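Local atomic coordinates of mandelate racemase/muconate lactonizing enzyme family protein (Azoarcus sp., PDB entry 2QDE), a protein that is a member of the mandelate racemase/muconate lactonizing enzyme family, joining an enolase-type N-terminal domain to a barrel domain that holds a barium ion in this model. Residues 47-52 / 299-305; 86-90 / 278-282; 99-103 / 272-276; 222-226 / 246-250. One frame throughout, in Å; residues are numbered along the deposited sequence.

Contact 1 of 4, residues 47-52 / 299-305; sequences IADAGD and MVGSGLE
Asp49 meets Leu304, Glu305 and Ser302 in turn from CB to OD2. Its CB packs 3.7 Å from Leu304 CG and lies close to the backbone N of Glu305. CG, anti to the backbone N of Asp49 (chi1 -172°), is directed past the CB of Glu305 into the turn before the helix. There OD2 takes the hydroxyl proton of Ser302 on its anti lone pair, with OG 2.6 Å from OD2, and a water bridges the same oxygen to Ser302 N. The other oxygen, OD1, turns back to its own segment and accepts from Gly51 N at 2.9 Å, closing an Asx turn. Ser302 occupies the N-cap of helix 303-315, its OG receiving Leu304 N at 3.1 Å and, weakly, Glu305 N.

The contact joins the two domains of the enolase superfamily fold: strand 45-49 belongs to the antiparallel sheet of the N-terminal domain, and 299-305 follows barrel strand 294-296. Further along, Gly51 CA lies 3.5 Å from Glu305 CG and makes a CA-H...O contact with Met299 O. Asp52 N then donates to Met299 O (3.0 Å) from well above the carbonyl plane, with a weaker bond to Val300 O. Glu305 OE2 accepts from Gln272 NE2 and from Met299 N. At the other end Ile47 CD1 meets Leu304 CD2 at 4.0 Å.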
loop_
_atom_site.group_PDB
_atom_site.type_symbol
_atom_site.label_atom_id
_atom_site.label_comp_id
_atom_site.label_asym_id
_atom_site.label_seq_id
_atom_site.Cartn_x
_atom_site.Cartn_y
_atom_site.Cartn_z
ATOM N N ILE A 47 28.988 -39.312 -0.990
ATOM C CA ILE A 47 28.769 -39.181 -2.430
ATOM C C ILE A 47 27.510 -38.401 -2.788
ATOM O O ILE A 47 26.569 -38.325 -1.999
ATOM C CB ILE A 47 28.671 -40.567 -3.110
ATOM C CG1 ILE A 47 27.471 -41.342 -2.551
ATOM C CG2 ILE A 47 29.953 -41.345 -2.873
ATOM C CD1 ILE A 47 27.239 -42.680 -3.219
ATOM N N ALA A 48 27.495 -37.830 -3.989
ATOM C CA ALA A 48 26.346 -37.056 -4.461
ATOM C C ALA A 48 26.357 -36.941 -5.981
ATOM O O ALA A 48 27.414 -37.031 -6.609
ATOM C CB ALA A 48 26.352 -35.665 -3.837
ATOM N N ASP A 49 25.170 -36.742 -6.553
ATOM C CA ASP A 49 24.972 -36.612 -7.998
ATOM C C ASP A 49 24.227 -35.296 -8.231
ATOM O O ASP A 49 23.076 -35.160 -7.812
ATOM C CB ASP A 49 24.110 -37.773 -8.502
ATOM C CG ASP A 49 24.001 -37.825 -10.025
ATOM O OD1 ASP A 49 24.359 -36.838 -10.711
ATOM O OD2 ASP A 49 23.539 -38.871 -10.537
ATOM N N ALA A 50 24.875 -34.337 -8.890
ATOM C CA ALA A 50 24.253 -33.043 -9.157
ATOM C C ALA A 50 23.035 -33.198 -10.058
ATOM O O ALA A 50 22.090 -32.398 -10.004
ATOM C CB ALA A 50 25.261 -32.101 -9.810
ATOM N N GLY A 51 23.067 -34.239 -10.882
ATOM C CA GLY A 51 21.983 -34.483 -11.807
ATOM C C GLY A 51 22.246 -33.700 -13.079
ATOM O O GLY A 51 23.337 -33.171 -13.284
ATOM N N ASP A 52 21.238 -33.618 -13.933
ATOM C CA ASP A 52 21.357 -32.907 -15.192
ATOM C C ASP A 52 21.664 -31.413 -15.020
ATOM O O ASP A 52 21.304 -30.801 -14.019
ATOM C CB ASP A 52 20.061 -33.093 -15.986
ATOM C CG ASP A 52 20.132 -32.483 -17.367
ATOM O OD1 ASP A 52 21.199 -32.585 -18.002
ATOM O OD2 ASP A 52 19.114 -31.909 -17.818
ATOM N N MET A 299 16.392 -32.765 -11.234
ATOM C CA MET A 299 17.247 -32.408 -12.357
ATOM C C MET A 299 17.620 -33.806 -12.850
ATOM O O MET A 299 18.664 -34.343 -12.486
ATOM C CB MET A 299 18.496 -31.658 -11.873
ATOM C CG MET A 299 18.207 -30.327 -11.167
ATOM S SD MET A 299 17.639 -29.019 -12.273
ATOM C CE MET A 299 19.192 -28.427 -12.923
ATOM N N VAL A 300 16.725 -34.400 -13.635
ATOM C CA VAL A 300 16.875 -35.753 -14.177
ATOM C C VAL A 300 18.246 -36.391 -13.963
ATOM O O VAL A 300 19.235 -36.011 -14.603
ATOM C CB VAL A 300 16.550 -35.784 -15.676
ATOM C CG1 VAL A 300 16.709 -37.204 -16.211
ATOM C CG2 VAL A 300 15.129 -35.293 -15.898
ATOM N N GLY A 301 18.285 -37.374 -13.071
ATOM C CA GLY A 301 19.530 -38.050 -12.773
ATOM C C GLY A 301 19.353 -39.492 -12.335
ATOM O O GLY A 301 18.257 -40.050 -12.398
ATOM N N SER A 302 20.452 -40.082 -11.878
ATOM C CA SER A 302 20.495 -41.466 -11.431
ATOM C C SER A 302 19.721 -41.666 -10.139
ATOM O O SER A 302 19.101 -40.738 -9.630
ATOM C CB SER A 302 21.943 -41.870 -11.184
ATOM O OG SER A 302 22.462 -41.139 -10.078
ATOM N N GLY A 303 19.775 -42.888 -9.615
ATOM C CA GLY A 303 19.107 -43.186 -8.361
ATOM C C GLY A 303 19.772 -42.387 -7.256
ATOM O O GLY A 303 19.176 -42.142 -6.199
ATOM N N LEU A 304 21.018 -41.975 -7.495
ATOM C CA LEU A 304 21.739 -41.184 -6.509
ATOM C C LEU A 304 21.200 -39.759 -6.525
ATOM O O LEU A 304 21.029 -39.147 -5.477
ATOM C CB LEU A 304 23.246 -41.171 -6.791
ATOM C CG LEU A 304 24.066 -40.336 -5.793
ATOM C CD1 LEU A 304 23.799 -40.828 -4.378
ATOM C CD2 LEU A 304 25.550 -40.441 -6.107
ATOM N N GLU A 305 20.934 -39.234 -7.716
ATOM C CA GLU A 305 20.392 -37.884 -7.842
ATOM C C GLU A 305 19.029 -37.817 -7.149
ATOM O O GLU A 305 18.691 -36.820 -6.504
ATOM C CB GLU A 305 20.239 -37.516 -9.326
ATOM C CG GLU A 305 19.737 -36.099 -9.612
ATOM C CD GLU A 305 18.226 -35.937 -9.465
ATOM O OE1 GLU A 305 17.482 -36.910 -9.730
ATOM O OE2 GLU A 305 17.777 -34.824 -9.103
HETATM O O HOH W 1 22.925 -36.938 -4.953
HETATM O O HOH W 2 22.849 -39.017 -12.948
HETATM O O HOH W 3 20.566 -35.061 -6.007
#

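Contact 2 of 4, residues 86-90 / 278-282; sequences IEKIV and LKAQR
Glu87 OE1 is gripped from two directions, by Arg282 NH2 of the same chain at 3.1 Å and by the backbone N of Asp317 in the second subunit. The bond from Arg282 is bent and weak but forms part of a salt bridge, across which the carboxylate and guanidinium planes are turned 52° apart. It links helix 86-96 of the N-terminal domain to helix 277-290, which comes between strands 266-269 and 294-296 of the barrel domain in sequence. The short helical segments cross almost perpendicularly, at -91°, with their axes 11.7 Å apart.

Two waters add to the polar side. One donates to Glu87 OE2 and accepts from Arg282 NE; the other joins Glu87 O to Arg282 NH2. Both waters and the Glu87 carboxylate lie along the edge of the guanidinium, which probably helps hold its rotation, while Leu278 CG sits 3.8 Å above one of its faces, toward the rim. The arginine chain is extended from CG to NE, which carries the charged group out past Leu278 to the acid.

Beneath this bridge the contact is mostly apolar. Leu278 CD2 packs against the CA of Glu87 and 3.9 Å from Val90 CG2, and Ile86 CG2 touches the same methyl as the two chains run oppositely. Glu87 lies square across Leu278, with OE2 3.6 Å from Leu278 CD1. On the flank the bent aliphatic chain of Lys279 rests its CG 4.0 Å from Val90 CG1.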
loop_
_atom_site.group_PDB
_atom_site.type_symbol
_atom_site.label_atom_id
_atom_site.label_comp_id
_atom_site.label_asym_id
_atom_site.label_seq_id
_atom_site.Cartn_x
_atom_site.Cartn_y
_atom_site.Cartn_z
ATOM N N ILE A 86 27.292 -28.970 9.092
ATOM C CA ILE A 86 26.544 -28.594 7.900
ATOM C C ILE A 86 26.041 -27.151 7.916
ATOM O O ILE A 86 26.170 -26.460 6.910
ATOM C CB ILE A 86 25.376 -29.577 7.657
ATOM C CG1 ILE A 86 25.948 -30.971 7.344
ATOM C CG2 ILE A 86 24.518 -29.105 6.482
ATOM C CD1 ILE A 86 24.898 -32.056 7.172
ATOM N N GLU A 87 25.476 -26.692 9.033
ATOM C CA GLU A 87 25.007 -25.303 9.120
ATOM C C GLU A 87 26.186 -24.368 8.817
ATOM O O GLU A 87 26.071 -23.434 8.022
ATOM C CB GLU A 87 24.481 -24.974 10.528
ATOM C CG GLU A 87 23.079 -25.481 10.877
ATOM C CD GLU A 87 21.964 -24.492 10.527
ATOM O OE1 GLU A 87 22.227 -23.268 10.447
ATOM O OE2 GLU A 87 20.812 -24.944 10.355
ATOM N N LYS A 88 27.317 -24.629 9.465
ATOM C CA LYS A 88 28.510 -23.810 9.290
ATOM C C LYS A 88 28.984 -23.769 7.838
ATOM O O LYS A 88 29.183 -22.691 7.275
ATOM C CB LYS A 88 29.638 -24.330 10.189
ATOM C CG LYS A 88 30.883 -23.451 10.197
ATOM C CD LYS A 88 32.050 -24.156 10.881
ATOM C CE LYS A 88 33.330 -23.340 10.758
ATOM N NZ LYS A 88 34.527 -24.126 11.181
ATOM N N ILE A 89 29.158 -24.940 7.232
ATOM C CA ILE A 89 29.624 -25.029 5.848
ATOM C C ILE A 89 28.664 -24.396 4.837
ATOM O O ILE A 89 29.092 -23.678 3.930
ATOM C CB ILE A 89 29.889 -26.504 5.459
ATOM C CG1 ILE A 89 31.021 -27.058 6.326
ATOM C CG2 ILE A 89 30.250 -26.604 3.979
ATOM C CD1 ILE A 89 31.200 -28.562 6.228
ATOM N N VAL A 90 27.371 -24.663 4.986
ATOM C CA VAL A 90 26.378 -24.088 4.083
ATOM C C VAL A 90 26.446 -22.569 4.183
ATOM O O VAL A 90 26.317 -21.866 3.184
ATOM C CB VAL A 90 24.947 -24.568 4.444
ATOM C CG1 VAL A 90 23.903 -23.823 3.610
ATOM C CG2 VAL A 90 24.837 -26.061 4.204
ATOM N N LEU A 278 19.559 -28.618 3.471
ATOM C CA LEU A 278 19.353 -27.659 4.547
ATOM C C LEU A 278 18.628 -26.432 3.997
ATOM O O LEU A 278 17.640 -25.988 4.570
ATOM C CB LEU A 278 20.685 -27.245 5.179
ATOM C CG LEU A 278 20.619 -26.142 6.240
ATOM C CD1 LEU A 278 19.581 -26.483 7.311
ATOM C CD2 LEU A 278 21.993 -25.955 6.859
ATOM N N LYS A 279 19.121 -25.894 2.883
ATOM C CA LYS A 279 18.494 -24.737 2.252
ATOM C C LYS A 279 17.041 -25.068 1.893
ATOM O O LYS A 279 16.155 -24.209 1.982
ATOM C CB LYS A 279 19.270 -24.326 0.991
ATOM C CG LYS A 279 20.628 -23.673 1.263
ATOM C CD LYS A 279 20.489 -22.264 1.830
ATOM C CE LYS A 279 20.088 -21.240 0.745
ATOM N NZ LYS A 279 19.035 -20.261 1.236
ATOM N N ALA A 280 16.801 -26.314 1.491
ATOM C CA ALA A 280 15.457 -26.753 1.142
ATOM C C ALA A 280 14.546 -26.718 2.373
ATOM O O ALA A 280 13.386 -26.338 2.276
ATOM C CB ALA A 280 15.491 -28.157 0.553
ATOM N N GLN A 281 15.068 -27.117 3.531
ATOM C CA GLN A 281 14.261 -27.103 4.752
ATOM C C GLN A 281 13.831 -25.674 5.083
ATOM O O GLN A 281 12.705 -25.439 5.518
ATOM C CB GLN A 281 15.046 -27.696 5.927
ATOM C CG GLN A 281 15.371 -29.179 5.782
ATOM C CD GLN A 281 16.118 -29.722 6.981
ATOM O OE1 GLN A 281 15.571 -30.487 7.785
ATOM N NE2 GLN A 281 17.372 -29.315 7.118
ATOM N N ARG A 282 14.737 -24.721 4.878
ATOM C CA ARG A 282 14.422 -23.321 5.142
ATOM C C ARG A 282 13.353 -22.867 4.139
ATOM O O ARG A 282 12.385 -22.207 4.499
ATOM C CB ARG A 282 15.689 -22.468 5.009
ATOM C CG ARG A 282 16.775 -22.831 6.028
ATOM C CD ARG A 282 18.042 -22.014 5.826
ATOM N NE ARG A 282 19.064 -22.346 6.819
ATOM C CZ ARG A 282 20.342 -21.986 6.736
ATOM N NH1 ARG A 282 20.777 -21.276 5.703
ATOM N NH2 ARG A 282 21.193 -22.345 7.689
HETATM O O HOH W 4 23.980 -21.795 7.247
HETATM O O HOH W 5 18.635 -23.559 9.487
#

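Contact 3 of 4, residues 99-103 / 272-276; sequences DNNQA and QKAGG
Asn101, in the first turn of helix 101-119, meets the end of the short helix 271-274 with both its side chain and its backbone. Its CB lies 3.4 Å from Gln272 O and nearly as close to Lys273 O. With CG anti to the carbonyl carbon (chi1 -61°), the amide is set beside the C-terminal carbonyls of the opposing helix, and ND2 donates to Lys273 O at 2.8 Å. The donor arrives tilted 20° from the carbonyl plane, and the N-H points off line, at 139°. The same ND2 also donates to Glu251 OE2. Asn101 O in turn takes part in a CA-H...O contact with Gly275, whose CA is 3.4 Å away. Gly275, with positive phi, is where helix 271-274 ends; having no side chain, it makes this approach through its CA.

In fold terms the N-terminal domain is docked here on the barrel: helix 271-274 directly follows strand 266-269 and so lies at the C-terminal end of the strands, where this superfamily places its metal site. The Lys273 side chain reaches Asp246, a ligand of the barium ion, with NZ in a salt bridge to OD1.

Next comes Gln102. Its extended chain leans obliquely on Gln272, CG to CG at 4.2 Å, and their amide planes are nearly perpendicular. Gln272, unlike Gln102, is bent at its second torsion, yet both NE2 atoms finish on a common acceptor, Ala50 O.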
loop_
_atom_site.group_PDB
_atom_site.type_symbol
_atom_site.label_atom_id
_atom_site.label_comp_id
_atom_site.label_asym_id
_atom_site.label_seq_id
_atom_site.Cartn_x
_atom_site.Cartn_y
_atom_site.Cartn_z
ATOM N N ASP A 99 25.015 -17.123 -6.021
ATOM C CA ASP A 99 24.360 -18.138 -6.852
ATOM C C ASP A 99 25.049 -19.510 -6.761
ATOM O O ASP A 99 25.449 -19.926 -5.678
ATOM C CB ASP A 99 24.295 -17.671 -8.316
ATOM C CG ASP A 99 23.527 -16.368 -8.484
ATOM O OD1 ASP A 99 22.436 -16.237 -7.893
ATOM O OD2 ASP A 99 24.002 -15.477 -9.214
ATOM N N ASN A 100 25.169 -20.217 -7.885
ATOM C CA ASN A 100 25.804 -21.543 -7.899
ATOM C C ASN A 100 25.064 -22.529 -7.002
ATOM O O ASN A 100 25.672 -23.408 -6.391
ATOM C CB ASN A 100 27.261 -21.444 -7.431
ATOM C CG ASN A 100 28.158 -20.809 -8.464
ATOM O OD1 ASN A 100 28.709 -21.490 -9.331
ATOM N ND2 ASN A 100 28.295 -19.490 -8.392
ATOM N N ASN A 101 23.747 -22.381 -6.940
ATOM C CA ASN A 101 22.906 -23.231 -6.107
ATOM C C ASN A 101 23.088 -24.732 -6.326
ATOM O O ASN A 101 23.108 -25.489 -5.359
ATOM C CB ASN A 101 21.434 -22.861 -6.312
ATOM C CG ASN A 101 21.140 -21.428 -5.918
ATOM O OD1 ASN A 101 21.869 -20.509 -6.294
ATOM N ND2 ASN A 101 20.067 -21.227 -5.163
ATOM N N GLN A 102 23.220 -25.165 -7.578
ATOM C CA GLN A 102 23.376 -26.594 -7.852
ATOM C C GLN A 102 24.702 -27.146 -7.331
ATOM O O GLN A 102 24.761 -28.277 -6.841
ATOM C CB GLN A 102 23.241 -26.864 -9.349
ATOM C CG GLN A 102 23.386 -28.330 -9.745
ATOM C CD GLN A 102 22.933 -28.590 -11.171
ATOM O OE1 GLN A 102 23.002 -27.708 -12.018
ATOM N NE2 GLN A 102 22.477 -29.809 -11.443
ATOM N N ALA A 103 25.759 -26.344 -7.438
ATOM C CA ALA A 103 27.080 -26.737 -6.954
ATOM C C ALA A 103 27.021 -26.847 -5.430
ATOM O O ALA A 103 27.530 -27.805 -4.846
ATOM C CB ALA A 103 28.117 -25.706 -7.368
ATOM N N GLN A 272 18.172 -28.910 -6.009
ATOM C CA GLN A 272 19.287 -28.204 -6.634
ATOM C C GLN A 272 19.000 -26.710 -6.803
ATOM O O GLN A 272 19.916 -25.892 -6.811
ATOM C CB GLN A 272 19.631 -28.830 -7.994
ATOM C CG GLN A 272 20.194 -30.243 -7.894
ATOM C CD GLN A 272 19.136 -31.317 -8.030
ATOM O OE1 GLN A 272 17.964 -31.102 -7.705
ATOM N NE2 GLN A 272 19.547 -32.493 -8.505
ATOM N N LYS A 273 17.727 -26.352 -6.940
ATOM C CA LYS A 273 17.363 -24.948 -7.090
ATOM C C LYS A 273 17.498 -24.259 -5.737
ATOM O O LYS A 273 18.049 -23.158 -5.630
ATOM C CB LYS A 273 15.924 -24.826 -7.594
ATOM C CG LYS A 273 15.435 -23.393 -7.741
ATOM C CD LYS A 273 13.993 -23.333 -8.248
ATOM C CE LYS A 273 13.025 -24.056 -7.311
ATOM N NZ LYS A 273 11.604 -23.879 -7.739
ATOM N N ALA A 274 16.993 -24.926 -4.704
ATOM C CA ALA A 274 17.037 -24.405 -3.339
ATOM C C ALA A 274 18.476 -24.231 -2.864
ATOM O O ALA A 274 18.779 -23.307 -2.107
ATOM C CB ALA A 274 16.285 -25.339 -2.397
ATOM N N GLY A 275 19.353 -25.138 -3.295
ATOM C CA GLY A 275 20.749 -25.054 -2.906
ATOM C C GLY A 275 21.220 -26.128 -1.941
ATOM O O GLY A 275 22.302 -26.007 -1.371
ATOM N N GLY A 276 20.424 -27.178 -1.755
ATOM C CA GLY A 276 20.814 -28.236 -0.838
ATOM C C GLY A 276 19.675 -28.622 0.089
ATOM O O GLY A 276 18.658 -27.936 0.143
#

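Contact 4 of 4, residues 222-226 / 246-250; sequences QPLPA and DESAQ. With BA (barium ion), chain I.
Glu247 OE1 is buried against Gln222, 3.4 Å from its CG, and has no polar partner anywhere in the model, although the barium ion lies nearby. The bend of Glu247 at its second torsion (chi2 87°) turns the carboxylate toward the metal without bringing it into the bonded set. Its aliphatic part also takes part, with CB 3.8 Å from the CB of Ala226.

Both segments are loops following neighbouring parallel strands of the barrel, 220-221 and 243-245, at the C-terminal end where enolase superfamily proteins hold their metal. Residues 246-249 form a type I turn, closed by Ala249 N donating to Asp246 O at 2.8 Å. The side chain of Gln222, itself bent at chi2, brings its amide group up to this turn, close to the backbone nitrogens of Asp246 and Glu247 and to the hydroxyl of Ser248. Ser248 OG also lies 2.7 Å from Ala226 O, and a water donates both to Ala226 O and to Ser248 O, tying the far end of the two loops together.

Asp246 is the metal ligand in these two segments. Its OD2 binds barium at 2.7 Å, alongside Asp195, Asn197 and Glu221, while OD1 pairs with Lys273 and accepts from Tyr57. With one oxygen on the metal and the other held by these two groups, the rotation of the carboxylate is probably restricted, and the turn packed on Gln222 and Ala226 probably helps to keep this metal ligand in place.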
loop_
_atom_site.group_PDB
_atom_site.type_symbol
_atom_site.label_atom_id
_atom_site.label_comp_id
_atom_site.label_asym_id
_atom_site.label_seq_id
_atom_site.Cartn_x
_atom_site.Cartn_y
_atom_site.Cartn_z
ATOM N N GLN A 222 4.490 -21.888 -13.872
ATOM C CA GLN A 222 5.359 -20.805 -14.338
ATOM C C GLN A 222 5.116 -20.326 -15.770
ATOM O O GLN A 222 5.945 -20.553 -16.662
ATOM C CB GLN A 222 6.828 -21.220 -14.208
ATOM C CG GLN A 222 7.797 -20.047 -14.276
ATOM C CD GLN A 222 7.752 -19.185 -13.026
ATOM O OE1 GLN A 222 7.690 -17.957 -13.105
ATOM N NE2 GLN A 222 7.788 -19.826 -11.864
ATOM N N PRO A 223 3.986 -19.648 -16.009
ATOM C CA PRO A 223 3.699 -19.160 -17.358
ATOM C C PRO A 223 4.606 -18.005 -17.790
ATOM O O PRO A 223 4.977 -17.907 -18.962
ATOM C CB PRO A 223 2.227 -18.745 -17.271
ATOM C CG PRO A 223 2.077 -18.326 -15.854
ATOM C CD PRO A 223 2.859 -19.375 -15.097
ATOM N N LEU A 224 4.977 -17.150 -16.840
ATOM C CA LEU A 224 5.808 -15.980 -17.123
ATOM C C LEU A 224 7.239 -16.118 -16.592
ATOM O O LEU A 224 7.531 -17.008 -15.797
ATOM C CB LEU A 224 5.141 -14.736 -16.515
ATOM C CG LEU A 224 3.681 -14.518 -16.933
ATOM C CD1 LEU A 224 3.027 -13.465 -16.044
ATOM C CD2 LEU A 224 3.631 -14.100 -18.403
ATOM N N PRO A 225 8.151 -15.232 -17.032
ATOM C CA PRO A 225 9.549 -15.282 -16.582
ATOM C C PRO A 225 9.676 -15.309 -15.058
ATOM O O PRO A 225 8.807 -14.805 -14.341
ATOM C CB PRO A 225 10.153 -14.017 -17.193
ATOM C CG PRO A 225 9.359 -13.850 -18.453
ATOM C CD PRO A 225 7.951 -14.127 -17.986
ATOM N N ALA A 226 10.765 -15.899 -14.575
ATOM C CA ALA A 226 11.026 -16.017 -13.141
ATOM C C ALA A 226 10.926 -14.695 -12.381
ATOM O O ALA A 226 10.409 -14.650 -11.266
ATOM C CB ALA A 226 12.407 -16.631 -12.916
ATOM N N ASP A 246 7.655 -21.906 -10.095
ATOM C CA ASP A 246 8.792 -22.813 -9.993
ATOM C C ASP A 246 10.033 -21.938 -10.058
ATOM O O ASP A 246 10.614 -21.591 -9.028
ATOM C CB ASP A 246 8.806 -23.826 -11.142
ATOM C CG ASP A 246 10.048 -24.713 -11.131
ATOM O OD1 ASP A 246 10.895 -24.585 -10.215
ATOM O OD2 ASP A 246 10.175 -25.548 -12.052
ATOM N N GLU A 247 10.412 -21.561 -11.275
ATOM C CA GLU A 247 11.573 -20.716 -11.478
ATOM C C GLU A 247 11.542 -19.462 -10.603
ATOM O O GLU A 247 12.580 -19.028 -10.115
ATOM C CB GLU A 247 11.699 -20.325 -12.956
ATOM C CG GLU A 247 12.208 -21.449 -13.854
ATOM C CD GLU A 247 11.106 -22.358 -14.384
ATOM O OE1 GLU A 247 10.056 -22.510 -13.719
ATOM O OE2 GLU A 247 11.302 -22.929 -15.478
ATOM N N SER A 248 10.359 -18.885 -10.403
ATOM C CA SER A 248 10.230 -17.685 -9.578
ATOM C C SER A 248 10.532 -17.950 -8.106
ATOM O O SER A 248 10.984 -17.053 -7.394
ATOM C CB SER A 248 8.824 -17.092 -9.697
ATOM O OG SER A 248 8.589 -16.596 -11.002
ATOM N N ALA A 249 10.283 -19.180 -7.659
ATOM C CA ALA A 249 10.508 -19.570 -6.267
ATOM C C ALA A 249 11.851 -20.256 -6.055
ATOM O O ALA A 249 11.923 -21.485 -5.940
ATOM C CB ALA A 249 9.388 -20.489 -5.800
ATOM N N GLN A 250 12.913 -19.463 -5.983
ATOM C CA GLN A 250 14.244 -20.021 -5.789
ATOM C C GLN A 250 14.862 -19.692 -4.428
ATOM O O GLN A 250 15.265 -20.590 -3.681
ATOM C CB GLN A 250 15.166 -19.535 -6.908
ATOM C CG GLN A 250 16.597 -20.005 -6.786
ATOM C CD GLN A 250 17.475 -19.425 -7.870
ATOM O OE1 GLN A 250 17.231 -19.637 -9.061
ATOM N NE2 GLN A 250 18.499 -18.687 -7.468
HETATM BA BA BA I . 9.380 -25.750 -14.578
HETATM O O HOH W 6 11.301 -14.454 -8.460
#

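In the fold
Contacts 1, 2 and 3 all join the N-terminal domain to the barrel, whereas contact 4 lies within the barrel. Along the chain they are nested: contact 1 closes the longest loop, inside it come contact 2, then contact 3, and innermost contact 4. Contact 3 is the hub. Its centre is 11 Å from that of contact 2, and helix 271-274 leads straight into helix 277-290. It touches contact 1, centre to centre 13 Å, through Ala50 and Met299, and contact 4, 16 Å away, through Lys273 and Asp246. Contacts 1 and 4 do not touch; contact 3 is one route by which the domain interface reaches the barium site.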